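PDB 6N2B: tapirin from Caldicellulosiruptor kristjanssonii, which probably binds cellulose at the cell surface, helping this extremely thermophilic bacterium attach to plant material, through a calcium-bearing beta-helix domain. Local coordinates for residues V209-S214 / S516-N521; G226-G231 / N246-K251; T347-G352 / V368-G373; T424-D429 / V450-S455; S455-S460 / L481-N486. All coordinates share one frame; numbering follows the deposited sequence. Where two conformers were deposited one is given.

Interaction 1: residues V209-S214 / S516-N521; sequences VYSRGS and STFNIN
The ring of Phe518 lies beside two serines of the other segment, Ser211 OG and Ser214 O both approaching it obliquely. One face carries its own backbone, with Ile520 N 4.1 Å above the ring plane and offset toward the rim. Toward Ser211 the contact is loose, Phe518 CD2 standing 4.3 Å from Ser211 OG; that hydroxyl is bonded to Thr513 OG1. With CG anti to the backbone N (chi1 172°), the ring reaches inward, where Ile487 also touches it, and a large apolar side chain suits this buried place. Phe518 CB comes within 3.3 Å of Ser214 O. The segments belong to neighbouring beta-helix coils from distant parts of the chain: 209-214 holds the corner at Val209 and the end of strand 207-211, while the other segment follows strand 510-513, its parallel neighbour. Two hydrogen bonds join them, one through a side chain. Ser214 N donates to Ser516 O at 2.8 Å, coming from 41° above the carbonyl plane. The same oxygen receives a CA-H...O contact from Gly213 CA at 3.2 Å; a side chain at Gly213 would point into segment 516-521, so glycine fits. Ser214 OG, held between its backbone N and carbonyl carbon, accepts Phe518 N at 3.3 Å with an N-H...O angle of 152°, a short hydroxyl replacing a backbone acceptor.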
# COMPACT_ATOMS: atom_id res chain seq x y z
N VAL A 209 -7.84 -2.11 -2.76
CA VAL A 209 -7.23 -3.38 -3.10
C VAL A 209 -7.24 -4.24 -1.84
O VAL A 209 -6.59 -3.89 -0.84
CB VAL A 209 -5.79 -3.22 -3.64
CG1 VAL A 209 -5.19 -4.56 -3.99
CG2 VAL A 209 -5.79 -2.32 -4.84
N TYR A 210 -7.97 -5.34 -1.87
CA TYR A 210 -7.91 -6.35 -0.82
C TYR A 210 -7.36 -7.61 -1.44
O TYR A 210 -8.01 -8.21 -2.30
CB TYR A 210 -9.28 -6.59 -0.20
CG TYR A 210 -9.24 -7.51 1.00
CD1 TYR A 210 -9.26 -8.89 0.85
CD2 TYR A 210 -9.20 -6.99 2.30
CE1 TYR A 210 -9.22 -9.73 1.94
CE2 TYR A 210 -9.17 -7.83 3.40
CZ TYR A 210 -9.18 -9.19 3.22
OH TYR A 210 -9.15 -10.03 4.31
N SER A 211 -6.17 -8.01 -1.03
CA SER A 211 -5.52 -9.20 -1.57
C SER A 211 -5.33 -10.21 -0.45
O SER A 211 -4.56 -9.97 0.49
CB SER A 211 -4.19 -8.86 -2.23
OG SER A 211 -4.40 -8.20 -3.46
N ARG A 212 -6.03 -11.35 -0.54
CA ARG A 212 -5.87 -12.41 0.44
C ARG A 212 -4.46 -12.99 0.37
O ARG A 212 -3.84 -13.28 1.40
CB ARG A 212 -6.92 -13.49 0.23
CG ARG A 212 -6.85 -14.65 1.20
CD ARG A 212 -8.16 -15.40 1.28
NE ARG A 212 -8.04 -16.73 0.68
CZ ARG A 212 -7.44 -17.77 1.26
NH1 ARG A 212 -6.92 -17.67 2.49
NH2 ARG A 212 -7.38 -18.93 0.61
N GLY A 213 -3.94 -13.16 -0.84
CA GLY A 213 -2.56 -13.55 -1.00
C GLY A 213 -1.69 -12.35 -1.28
O GLY A 213 -1.80 -11.32 -0.61
N SER A 214 -0.82 -12.47 -2.28
CA SER A 214 0.08 -11.40 -2.65
C SER A 214 -0.61 -10.41 -3.58
O SER A 214 -1.72 -10.64 -4.08
CB SER A 214 1.32 -11.97 -3.32
OG SER A 214 1.08 -12.13 -4.71
N SER A 516 -3.53 -17.18 -3.72
CA SER A 516 -2.25 -17.07 -3.01
C SER A 516 -1.36 -16.01 -3.63
O SER A 516 -0.71 -15.22 -2.93
CB SER A 516 -1.54 -18.42 -2.99
OG SER A 516 -2.41 -19.43 -2.52
N THR A 517 -1.31 -15.98 -4.96
CA THR A 517 -0.54 -15.00 -5.70
C THR A 517 -1.48 -14.25 -6.63
O THR A 517 -2.49 -14.79 -7.08
CB THR A 517 0.60 -15.69 -6.46
OG1 THR A 517 1.67 -14.77 -6.69
CG2 THR A 517 0.09 -16.28 -7.79
N PHE A 518 -1.17 -12.98 -6.90
CA PHE A 518 -2.03 -12.17 -7.75
C PHE A 518 -1.21 -11.17 -8.55
O PHE A 518 -0.47 -10.37 -7.98
CB PHE A 518 -3.09 -11.42 -6.94
CG PHE A 518 -3.86 -10.45 -7.76
CD1 PHE A 518 -4.75 -10.89 -8.72
CD2 PHE A 518 -3.64 -9.10 -7.64
CE1 PHE A 518 -5.44 -10.00 -9.51
CE2 PHE A 518 -4.32 -8.21 -8.42
CZ PHE A 518 -5.22 -8.65 -9.36
N ASN A 519 -1.39 -11.18 -9.88
CA ASN A 519 -0.74 -10.24 -10.79
C ASN A 519 -1.79 -9.49 -11.59
O ASN A 519 -2.69 -10.11 -12.16
CB ASN A 519 0.20 -10.96 -11.76
CG ASN A 519 1.48 -11.42 -11.11
OD1 ASN A 519 2.54 -10.77 -11.23
ND2 ASN A 519 1.41 -12.56 -10.41
N ILE A 520 -1.66 -8.17 -11.66
CA ILE A 520 -2.33 -7.39 -12.69
C ILE A 520 -1.36 -7.25 -13.84
O ILE A 520 -0.20 -6.88 -13.64
CB ILE A 520 -2.76 -6.01 -12.17
CG1 ILE A 520 -3.14 -6.09 -10.71
CG2 ILE A 520 -3.94 -5.44 -12.98
CD1 ILE A 520 -3.54 -4.79 -10.15
N ASN A 521 -1.82 -7.58 -15.04
CA ASN A 521 -1.02 -7.42 -16.25
C ASN A 521 -1.82 -6.61 -17.25
O ASN A 521 -3.03 -6.79 -17.37
CB ASN A 521 -0.64 -8.75 -16.85
CG ASN A 521 0.25 -9.56 -15.94
OD1 ASN A 521 1.32 -9.09 -15.53
ND2 ASN A 521 -0.18 -10.78 -15.61

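Interaction 2: residues G226-G231 / N246-K251; sequences GSIYSG and NNLICK
Backbone hydrogen bonding between Gly226-Gly231 and Asn246-Lys251 carries this contact. The axes of strands 227-230 and 248-250 come within 4.7 Å and are nearly parallel, their directions differing by 3°. Asn246 N and Ile249 N donate to Gly226 O and Ile228 O, Ile228 N and Ser230 N to Asn247 O and Ile249 O, and Lys251 N closes the ladder on Ser230 O at 2.9 Å. CA-H...O contacts supplement it, as from Tyr229 CA to Ile249 O.

Polar side chains meet where the strands begin. Ser227 OG, turned beside its own backbone N (chi1 -58°), accepts Asn247 N at 3.1 Å and, weakly, Asn247 ND2 at 3.3 Å. This small hydroxyl is also bonded to Glu206 OE2, which in turn takes Asn246 ND2.

Apolar contacts occur on both faces of the sheet. Ile228 CG2 rests 4.0 Å from Leu248 CG on one of them. On the other, Tyr229 and Ile249 pair: Ile249 CG2 lies in the ring plane at its edge, 3.9 Å from Tyr229 CD1. Further round that edge, Lys251 CG sits 4.0 Å from Tyr229 CE1, the lysine lending its aliphatic part while NZ goes on to Ile412 O and Phe415 O. Tyr229 also stacks with Tyr210 and Phe417.

Each residue faces the one twenty positions later: this in-register parallel ladder between successive coils is characteristic of a beta-helix.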
# COMPACT_ATOMS: atom_id res chain seq x y z
N GLY A 226 -9.38 4.93 -0.57
CA GLY A 226 -9.55 3.60 -0.02
C GLY A 226 -8.29 3.13 0.70
O GLY A 226 -7.37 3.89 0.99
N SER A 227 -8.26 1.83 0.96
CA SER A 227 -7.12 1.25 1.62
C SER A 227 -6.63 0.05 0.82
O SER A 227 -7.30 -0.42 -0.11
CB SER A 227 -7.44 0.85 3.05
OG SER A 227 -7.89 1.96 3.79
N ILE A 228 -5.45 -0.42 1.20
CA ILE A 228 -4.75 -1.50 0.52
C ILE A 228 -4.41 -2.53 1.58
O ILE A 228 -3.91 -2.18 2.65
CB ILE A 228 -3.46 -0.98 -0.16
CG1 ILE A 228 -3.81 -0.07 -1.33
CG2 ILE A 228 -2.57 -2.12 -0.59
CD1 ILE A 228 -2.88 1.10 -1.45
N TYR A 229 -4.71 -3.79 1.29
CA TYR A 229 -4.38 -4.90 2.17
C TYR A 229 -3.78 -6.01 1.34
O TYR A 229 -4.25 -6.30 0.24
CB TYR A 229 -5.62 -5.46 2.91
CG TYR A 229 -5.33 -6.79 3.59
CD1 TYR A 229 -4.62 -6.83 4.78
CD2 TYR A 229 -5.73 -8.00 3.02
CE1 TYR A 229 -4.32 -8.01 5.41
CE2 TYR A 229 -5.43 -9.20 3.64
CZ TYR A 229 -4.73 -9.20 4.83
OH TYR A 229 -4.42 -10.38 5.48
N SER A 230 -2.77 -6.67 1.90
CA SER A 230 -2.28 -7.93 1.36
C SER A 230 -1.95 -8.89 2.49
O SER A 230 -1.34 -8.51 3.49
CB SER A 230 -1.04 -7.75 0.50
OG SER A 230 -0.21 -8.88 0.63
N GLY A 231 -2.32 -10.16 2.29
CA GLY A 231 -1.96 -11.21 3.23
C GLY A 231 -0.55 -11.74 3.09
O GLY A 231 -0.00 -12.27 4.05
N ASN A 246 -5.93 5.59 2.76
CA ASN A 246 -6.09 5.67 4.21
C ASN A 246 -5.16 4.70 4.94
O ASN A 246 -4.37 5.10 5.80
CB ASN A 246 -7.55 5.41 4.58
CG ASN A 246 -8.45 6.58 4.24
OD1 ASN A 246 -8.05 7.74 4.36
ND2 ASN A 246 -9.67 6.29 3.81
N ASN A 247 -5.24 3.42 4.62
CA ASN A 247 -4.34 2.46 5.24
C ASN A 247 -3.69 1.58 4.18
O ASN A 247 -4.26 1.33 3.11
CB ASN A 247 -5.09 1.58 6.28
CG ASN A 247 -5.98 2.41 7.23
OD1 ASN A 247 -5.48 3.14 8.09
ND2 ASN A 247 -7.30 2.28 7.07
N LEU A 248 -2.47 1.13 4.47
CA LEU A 248 -1.80 0.08 3.70
C LEU A 248 -1.34 -0.95 4.72
O LEU A 248 -0.35 -0.72 5.40
CB LEU A 248 -0.62 0.62 2.90
CG LEU A 248 0.06 -0.30 1.88
CD1 LEU A 248 0.94 0.52 0.98
CD2 LEU A 248 0.91 -1.40 2.50
N ILE A 249 -2.05 -2.07 4.82
CA ILE A 249 -1.71 -3.13 5.76
C ILE A 249 -1.14 -4.32 5.00
O ILE A 249 -1.80 -4.88 4.13
CB ILE A 249 -2.92 -3.56 6.59
CG1 ILE A 249 -3.40 -2.42 7.48
CG2 ILE A 249 -2.57 -4.82 7.38
CD1 ILE A 249 -4.72 -2.66 8.13
N CYS A 250 0.07 -4.72 5.35
CA CYS A 250 0.67 -5.91 4.75
C CYS A 250 1.00 -6.89 5.86
O CYS A 250 1.82 -6.60 6.73
CB CYS A 250 1.93 -5.59 3.96
SG CYS A 250 2.73 -7.13 3.43
N LYS A 251 0.37 -8.06 5.83
CA LYS A 251 0.59 -9.05 6.87
C LYS A 251 1.52 -10.17 6.42
O LYS A 251 1.73 -11.12 7.18
CB LYS A 251 -0.74 -9.57 7.38
CG LYS A 251 -1.49 -8.48 8.15
CD LYS A 251 -2.42 -9.02 9.22
CE LYS A 251 -1.70 -9.38 10.52
NZ LYS A 251 -2.68 -9.59 11.65

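Interaction 3: residues T347-G352 / V368-G373; sequences TTIKSG and VFIEAG
Val368 adds the next rung of the beta-helix beside Thr347, and strands 347-349 and 368-370 run parallel with axes 4.8 Å apart. Val368 CA directs its hydrogen at Thr347 O, and its methyl CG1 lies 3.8 Å from that oxygen; beyond, the branched side chain touches Val341, a buried place that suits valine. Phe369 turns both its backbone N and its O toward strand 347-349, as the hydrogen-bonded residue of a parallel pair does: its N donates to Thr347 O, and its O accepts Ile349 N at 2.9 Å. The Phe369 side chain runs alongside Thr348 in the same direction, CG2 of the threonine meeting the ring obliquely, 4.2 Å from CD1. Ile370 pairs with Ile349 on the other face of the sheet, where CG2 of Ile370 stands 4.4 Å from CB of Ile349.

Glu371 leaves the strand after a last ladder bond from its N to Ile349 O, and it buries more surface here than any other residue of the two segments. Extended beyond CG (chi2 178°), it reaches back along the turn of 347-352. OE1 accepts Ser351 N at 3.0 Å, met on the anti side of the carboxylate, while OE2 forms a salt bridge with Lys350 NZ at 3.6 Å. Lysine and glutamate lie side by side, pointing the same way, both partly exposed. The carbonyl of Ala372 faces Ser351 CB. Gly373 and Gly352 both have positive phi, a backbone shape that favours glycine, and Gly352 N makes a weak bond to Gly373 O at 3.3 Å.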
# COMPACT_ATOMS: atom_id res chain seq x y z
N THR A 347 18.78 11.84 7.46
CA THR A 347 17.61 11.72 8.31
C THR A 347 17.51 12.97 9.15
O THR A 347 18.44 13.28 9.89
CB THR A 347 17.67 10.49 9.20
OG1 THR A 347 17.84 9.33 8.39
CG2 THR A 347 16.40 10.37 10.00
N THR A 348 16.38 13.68 9.03
CA THR A 348 16.11 14.90 9.76
C THR A 348 15.03 14.65 10.81
O THR A 348 13.93 14.20 10.48
CB THR A 348 15.67 16.02 8.81
OG1 THR A 348 16.70 16.26 7.85
CG2 THR A 348 15.40 17.31 9.58
N ILE A 349 15.34 14.95 12.07
CA ILE A 349 14.33 15.04 13.12
C ILE A 349 13.81 16.47 13.08
O ILE A 349 14.55 17.42 13.33
CB ILE A 349 14.92 14.70 14.49
CG1 ILE A 349 15.87 13.50 14.37
CG2 ILE A 349 13.82 14.42 15.52
CD1 ILE A 349 15.22 12.22 13.84
N LYS A 350 12.54 16.64 12.72
CA LYS A 350 11.99 17.98 12.57
C LYS A 350 11.62 18.56 13.93
O LYS A 350 11.48 17.84 14.92
CB LYS A 350 10.76 17.97 11.66
CG LYS A 350 11.03 17.54 10.24
CD LYS A 350 10.49 18.57 9.25
CE LYS A 350 11.41 19.76 9.07
NZ LYS A 350 10.75 20.97 8.51
N SER A 351 11.45 19.89 13.95
CA SER A 351 11.22 20.61 15.20
C SER A 351 10.04 20.02 15.96
O SER A 351 8.99 19.73 15.38
CB SER A 351 10.95 22.09 14.93
OG SER A 351 11.89 22.62 14.00
N GLY A 352 10.22 19.86 17.26
CA GLY A 352 9.20 19.31 18.11
C GLY A 352 9.19 17.80 18.20
O GLY A 352 8.56 17.25 19.11
N VAL A 368 22.82 13.12 9.87
CA VAL A 368 21.62 13.26 10.69
C VAL A 368 21.52 14.71 11.12
O VAL A 368 22.46 15.24 11.73
CB VAL A 368 21.63 12.34 11.92
CG1 VAL A 368 20.64 12.87 12.97
CG2 VAL A 368 21.31 10.92 11.53
N PHE A 369 20.41 15.35 10.82
CA PHE A 369 20.16 16.72 11.22
C PHE A 369 19.07 16.74 12.28
O PHE A 369 17.99 16.19 12.06
CB PHE A 369 19.77 17.56 10.01
CG PHE A 369 19.78 19.03 10.26
CD1 PHE A 369 18.64 19.67 10.75
CD2 PHE A 369 20.90 19.79 9.96
CE1 PHE A 369 18.63 21.05 10.97
CE2 PHE A 369 20.90 21.17 10.17
CZ PHE A 369 19.77 21.80 10.67
N ILE A 370 19.34 17.35 13.42
CA ILE A 370 18.36 17.52 14.48
C ILE A 370 17.95 18.99 14.51
O ILE A 370 18.77 19.87 14.77
CB ILE A 370 18.91 17.05 15.83
CG1 ILE A 370 19.54 15.68 15.64
CG2 ILE A 370 17.80 17.01 16.88
CD1 ILE A 370 20.45 15.29 16.73
N GLU A 371 16.68 19.24 14.24
CA GLU A 371 16.27 20.63 14.15
C GLU A 371 16.08 21.21 15.54
O GLU A 371 16.05 20.49 16.55
CB GLU A 371 14.99 20.77 13.33
CG GLU A 371 15.26 20.82 11.83
CD GLU A 371 14.00 20.90 10.99
OE1 GLU A 371 12.89 20.91 11.58
OE2 GLU A 371 14.13 20.96 9.74
N ALA A 372 16.00 22.54 15.59
CA ALA A 372 15.78 23.23 16.85
C ALA A 372 14.48 22.74 17.49
O ALA A 372 13.46 22.62 16.82
CB ALA A 372 15.72 24.74 16.61
N GLY A 373 14.54 22.45 18.78
CA GLY A 373 13.37 21.94 19.45
C GLY A 373 13.13 20.46 19.25
O GLY A 373 12.19 19.93 19.86

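Interaction 4: residues T424-D429 / V450-S455; sequences TTLPAD and VVYGES. With CA (calcium ion), chain C.
Loop against strand end describes this contact, at the calcium-bearing end of the beta-helix: Leu426 and Pro427, in the irregular chain between helix 408-413 and strand 436-441, lie over Tyr452 and Glu454 at the close of strand 448-453. The apolar part centres on the Tyr452 ring. Pro427 CG makes an off-centre CH-pi contact, 4.3 Å from the ring centroid and 28° off the normal; a rigid ring edged with CH groups suits an aromatic surface. Leu426 crosses the tyrosine at about a right angle, its CG 4.1 Å from Tyr452 CD1, while its methyl CD2 passes 3.8 Å from Gly453 O. Val450 CG2 covers part of one ring face, helix 536-546 packs against the ring, and Tyr452 OH is bonded to Ser541 OG.

One direct hydrogen bond joins the segments. Glu454 OE1 accepts Leu426 N at 2.6 Å, almost straight at 173° and nearly along its C-O axis. The glutamate gets there by leaving the backbone with CG anti to N and bending at chi2 (80°), which folds the carboxylate toward the loop. OE2 pairs with Lys484 NZ, a charge that probably helps keep the carboxylate ionised.

Three residues past Leu426, the loop enters the metal site. Asp429 O binds the calcium ion at 2.6 Å; OD1, in one of two modelled conformers, is a second ligand. Carbonyl oxygens of Val431, Ala433 and Leu436 and the carboxylate of Glu465 complete a six-ligand, all-oxygen calcium site of four backbone carbonyls and two carboxylates, gathered mostly from one loop.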
# COMPACT_ATOMS: atom_id res chain seq x y z
N THR A 424 -14.87 -20.22 -0.88
CA THR A 424 -15.18 -21.49 -1.52
C THR A 424 -14.95 -21.30 -3.01
O THR A 424 -13.78 -21.23 -3.45
CB THR A 424 -16.61 -21.97 -1.19
OG1 THR A 424 -17.52 -20.86 -1.20
CG2 THR A 424 -16.64 -22.65 0.18
N THR A 425 -15.99 -21.22 -3.83
CA THR A 425 -15.85 -21.08 -5.26
C THR A 425 -16.51 -19.78 -5.72
O THR A 425 -17.51 -19.33 -5.13
CB THR A 425 -16.47 -22.31 -5.97
OG1 THR A 425 -15.55 -23.41 -5.87
CG2 THR A 425 -16.78 -22.04 -7.44
N LEU A 426 -15.92 -19.15 -6.72
CA LEU A 426 -16.61 -17.95 -7.16
C LEU A 426 -17.65 -18.31 -8.23
O LEU A 426 -17.37 -19.14 -9.12
CB LEU A 426 -15.61 -16.94 -7.71
CG LEU A 426 -15.04 -15.94 -6.71
CD1 LEU A 426 -14.66 -16.62 -5.43
CD2 LEU A 426 -13.85 -15.20 -7.30
N PRO A 427 -18.85 -17.73 -8.14
CA PRO A 427 -19.92 -18.09 -9.07
C PRO A 427 -19.61 -17.76 -10.53
O PRO A 427 -18.80 -16.89 -10.84
CB PRO A 427 -21.10 -17.25 -8.58
CG PRO A 427 -20.46 -16.09 -7.86
CD PRO A 427 -19.26 -16.70 -7.18
N ALA A 428 -20.29 -18.47 -11.42
CA ALA A 428 -20.26 -18.22 -12.86
C ALA A 428 -21.63 -18.58 -13.42
O ALA A 428 -22.24 -19.56 -12.98
CB ALA A 428 -19.17 -19.03 -13.55
N ASP A 429 -22.15 -17.73 -14.37
CA ASP A 429 -23.37 -17.94 -15.15
C ASP A 429 -23.02 -18.17 -16.62
O ASP A 429 -21.96 -17.72 -17.07
CB ASP A 429 -24.39 -16.78 -15.05
CG ASP A 429 -23.75 -15.40 -14.67
OD1 ASP A 429 -23.28 -14.67 -15.57
OD2 ASP A 429 -23.81 -15.01 -13.48
N VAL A 450 -20.50 -6.10 -9.88
CA VAL A 450 -19.36 -6.85 -9.39
C VAL A 450 -19.19 -8.06 -10.30
O VAL A 450 -20.17 -8.73 -10.64
CB VAL A 450 -19.53 -7.27 -7.92
CG1 VAL A 450 -20.88 -7.92 -7.72
CG2 VAL A 450 -18.41 -8.21 -7.54
N VAL A 451 -17.95 -8.32 -10.71
CA VAL A 451 -17.64 -9.42 -11.61
C VAL A 451 -16.81 -10.45 -10.86
O VAL A 451 -15.75 -10.13 -10.31
CB VAL A 451 -16.92 -8.90 -12.87
CG1 VAL A 451 -16.44 -10.05 -13.75
CG2 VAL A 451 -17.88 -7.98 -13.64
N TYR A 452 -17.30 -11.69 -10.80
CA TYR A 452 -16.59 -12.78 -10.15
C TYR A 452 -15.90 -13.64 -11.19
O TYR A 452 -16.52 -14.04 -12.18
CB TYR A 452 -17.54 -13.63 -9.32
CG TYR A 452 -18.22 -12.88 -8.21
CD1 TYR A 452 -17.59 -12.71 -6.98
CD2 TYR A 452 -19.49 -12.33 -8.38
CE1 TYR A 452 -18.22 -12.02 -5.95
CE2 TYR A 452 -20.13 -11.63 -7.36
CZ TYR A 452 -19.49 -11.49 -6.14
OH TYR A 452 -20.10 -10.81 -5.12
N GLY A 453 -14.61 -13.92 -10.98
CA GLY A 453 -13.87 -14.77 -11.87
C GLY A 453 -13.06 -15.81 -11.12
O GLY A 453 -12.01 -15.48 -10.56
N GLU A 454 -13.54 -17.06 -11.11
CA GLU A 454 -12.90 -18.12 -10.34
C GLU A 454 -11.50 -18.46 -10.88
O GLU A 454 -10.63 -18.88 -10.10
CB GLU A 454 -13.80 -19.36 -10.34
CG GLU A 454 -13.14 -20.68 -9.92
CD GLU A 454 -12.98 -20.84 -8.42
OE1 GLU A 454 -13.64 -20.09 -7.66
OE2 GLU A 454 -12.20 -21.71 -7.99
N SER A 455 -11.27 -18.27 -12.17
CA SER A 455 -9.98 -18.55 -12.80
C SER A 455 -9.31 -17.30 -13.35
O SER A 455 -8.50 -17.39 -14.27
CB SER A 455 -10.14 -19.57 -13.93
OG SER A 455 -11.12 -20.54 -13.62
CA CA C . -21.46 -15.21 -17.14
O HOH W 1 -15.87 -17.32 -12.10

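Interaction 5: residues S455-S460 / L481-N486; sequences SGINDS and LASKGN
Ile457 and Gly456 meet the end of strand 481-483 and the turn after it, at a corner of the beta-helix. The one hydrogen bond between the segments runs from Ile457 N to Asn486 O at 3.2 Å, in the carbonyl plane. That oxygen also lies 3.1 Å from Gly456 CA. Glycine suits the place: its phi of 105° is unfavourable for other residues, and a side chain would point near Asn486 O. Apolar contact comes from the tip of Ile457, whose long branch is stretched out (chi2 173°), so that CD1 reaches Leu481 CB at 4.2 Å and Ser483 CB at 4.0 Å. Val451, earlier in the same coil, touches this isoleucine as well.

Outside this first layer, neighbouring turns set the positions. Ile457 continues the backbone pairing to Thr488, and Asn486 OD1 takes Asn519 N from the next turn. Just past Ile457, Asn458 is the N-cap of helix 459-470, its OD1 accepting Glu461 N, which caps the first turn of the helix. Ser483 braces its own turn: with OG anti to the backbone N, the hydroxyl passes 3.3 Å from Gly456 CA and donates to Gly485 O at 2.8 Å, approaching from well above the carbonyl plane.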
# COMPACT_ATOMS: atom_id res chain seq x y z
N SER A 455 -11.27 -18.27 -12.17
CA SER A 455 -9.98 -18.55 -12.80
C SER A 455 -9.31 -17.30 -13.35
O SER A 455 -8.50 -17.39 -14.27
CB SER A 455 -10.14 -19.57 -13.93
OG SER A 455 -11.12 -20.54 -13.62
N GLY A 456 -9.65 -16.12 -12.84
CA GLY A 456 -9.14 -14.87 -13.37
C GLY A 456 -10.19 -14.11 -14.18
O GLY A 456 -11.31 -14.57 -14.40
N ILE A 457 -9.79 -12.92 -14.60
CA ILE A 457 -10.62 -12.04 -15.44
C ILE A 457 -9.72 -11.44 -16.51
O ILE A 457 -8.55 -11.14 -16.25
CB ILE A 457 -11.28 -10.93 -14.60
CG1 ILE A 457 -12.01 -11.53 -13.39
CG2 ILE A 457 -12.23 -10.08 -15.47
CD1 ILE A 457 -12.55 -10.50 -12.43
N ASN A 458 -10.25 -11.30 -17.73
CA ASN A 458 -9.56 -10.55 -18.76
C ASN A 458 -10.54 -9.62 -19.46
O ASN A 458 -11.74 -9.64 -19.21
CB ASN A 458 -8.82 -11.47 -19.76
CG ASN A 458 -9.76 -12.29 -20.65
OD1 ASN A 458 -10.71 -11.79 -21.23
ND2 ASN A 458 -9.45 -13.58 -20.75
N ASP A 459 -10.00 -8.78 -20.35
CA ASP A 459 -10.81 -7.70 -20.89
C ASP A 459 -11.84 -8.20 -21.90
O ASP A 459 -12.95 -7.66 -21.97
CB ASP A 459 -9.92 -6.61 -21.50
CG ASP A 459 -8.80 -7.16 -22.37
OD1 ASP A 459 -8.72 -8.38 -22.60
OD2 ASP A 459 -7.98 -6.34 -22.79
N SER A 460 -11.50 -9.23 -22.68
CA SER A 460 -12.49 -9.84 -23.57
C SER A 460 -13.68 -10.39 -22.78
O SER A 460 -14.84 -10.09 -23.08
CB SER A 460 -11.80 -10.94 -24.40
OG SER A 460 -12.71 -11.64 -25.24
N LEU A 481 -14.15 -5.89 -9.05
CA LEU A 481 -13.59 -7.12 -9.58
C LEU A 481 -13.20 -8.02 -8.42
O LEU A 481 -12.45 -7.59 -7.54
CB LEU A 481 -12.36 -6.85 -10.46
CG LEU A 481 -12.41 -5.75 -11.52
CD1 LEU A 481 -11.03 -5.49 -12.14
CD2 LEU A 481 -13.40 -6.11 -12.60
N ALA A 482 -13.69 -9.26 -8.44
CA ALA A 482 -13.31 -10.24 -7.43
C ALA A 482 -12.81 -11.50 -8.14
O ALA A 482 -13.55 -12.13 -8.89
CB ALA A 482 -14.48 -10.55 -6.49
N SER A 483 -11.54 -11.85 -7.91
CA SER A 483 -10.93 -12.93 -8.66
C SER A 483 -10.05 -13.81 -7.78
O SER A 483 -9.41 -13.36 -6.82
CB SER A 483 -10.10 -12.38 -9.83
OG SER A 483 -9.36 -13.44 -10.43
N LYS A 484 -10.00 -15.09 -8.14
CA LYS A 484 -9.16 -16.09 -7.51
C LYS A 484 -7.90 -16.37 -8.33
O LYS A 484 -7.06 -17.19 -7.93
CB LYS A 484 -9.97 -17.37 -7.28
CG LYS A 484 -9.67 -18.13 -6.00
CD LYS A 484 -10.76 -19.19 -5.76
CE LYS A 484 -10.23 -20.43 -5.01
NZ LYS A 484 -11.18 -21.59 -5.08
N GLY A 485 -7.77 -15.72 -9.47
CA GLY A 485 -6.55 -15.81 -10.24
C GLY A 485 -6.15 -14.41 -10.61
O GLY A 485 -6.60 -13.46 -9.97
N ASN A 486 -5.32 -14.25 -11.63
CA ASN A 486 -4.83 -12.94 -12.01
C ASN A 486 -5.88 -12.19 -12.82
O ASN A 486 -6.90 -12.74 -13.24
CB ASN A 486 -3.53 -13.06 -12.79
CG ASN A 486 -2.54 -13.97 -12.12
OD1 ASN A 486 -2.50 -14.05 -10.89
ND2 ASN A 486 -1.74 -14.67 -12.91

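Four contacts join neighbouring coils of one elongated beta-helix; interaction 4 lays a loop against it. Interactions 2, 3, 4 and 5 follow in series along the chain, nested within the loop that interaction 1 closes. Interactions 1 and 2 touch through the neighbouring strands 207-211 and 227-230, their centres about 12 Å apart. Interactions 4 and 5, about 9 Å apart by centres, share Ser455 and the pairing of strands 448-453 and 478-483; interaction 5 also touches interaction 1 through Asn486 and Asn519. Interaction 3 lies about 52 Å from interaction 4, centre to centre, across the chain's middle. Late coils thus stack on the first, extending the helix in both directions, with calcium near one end.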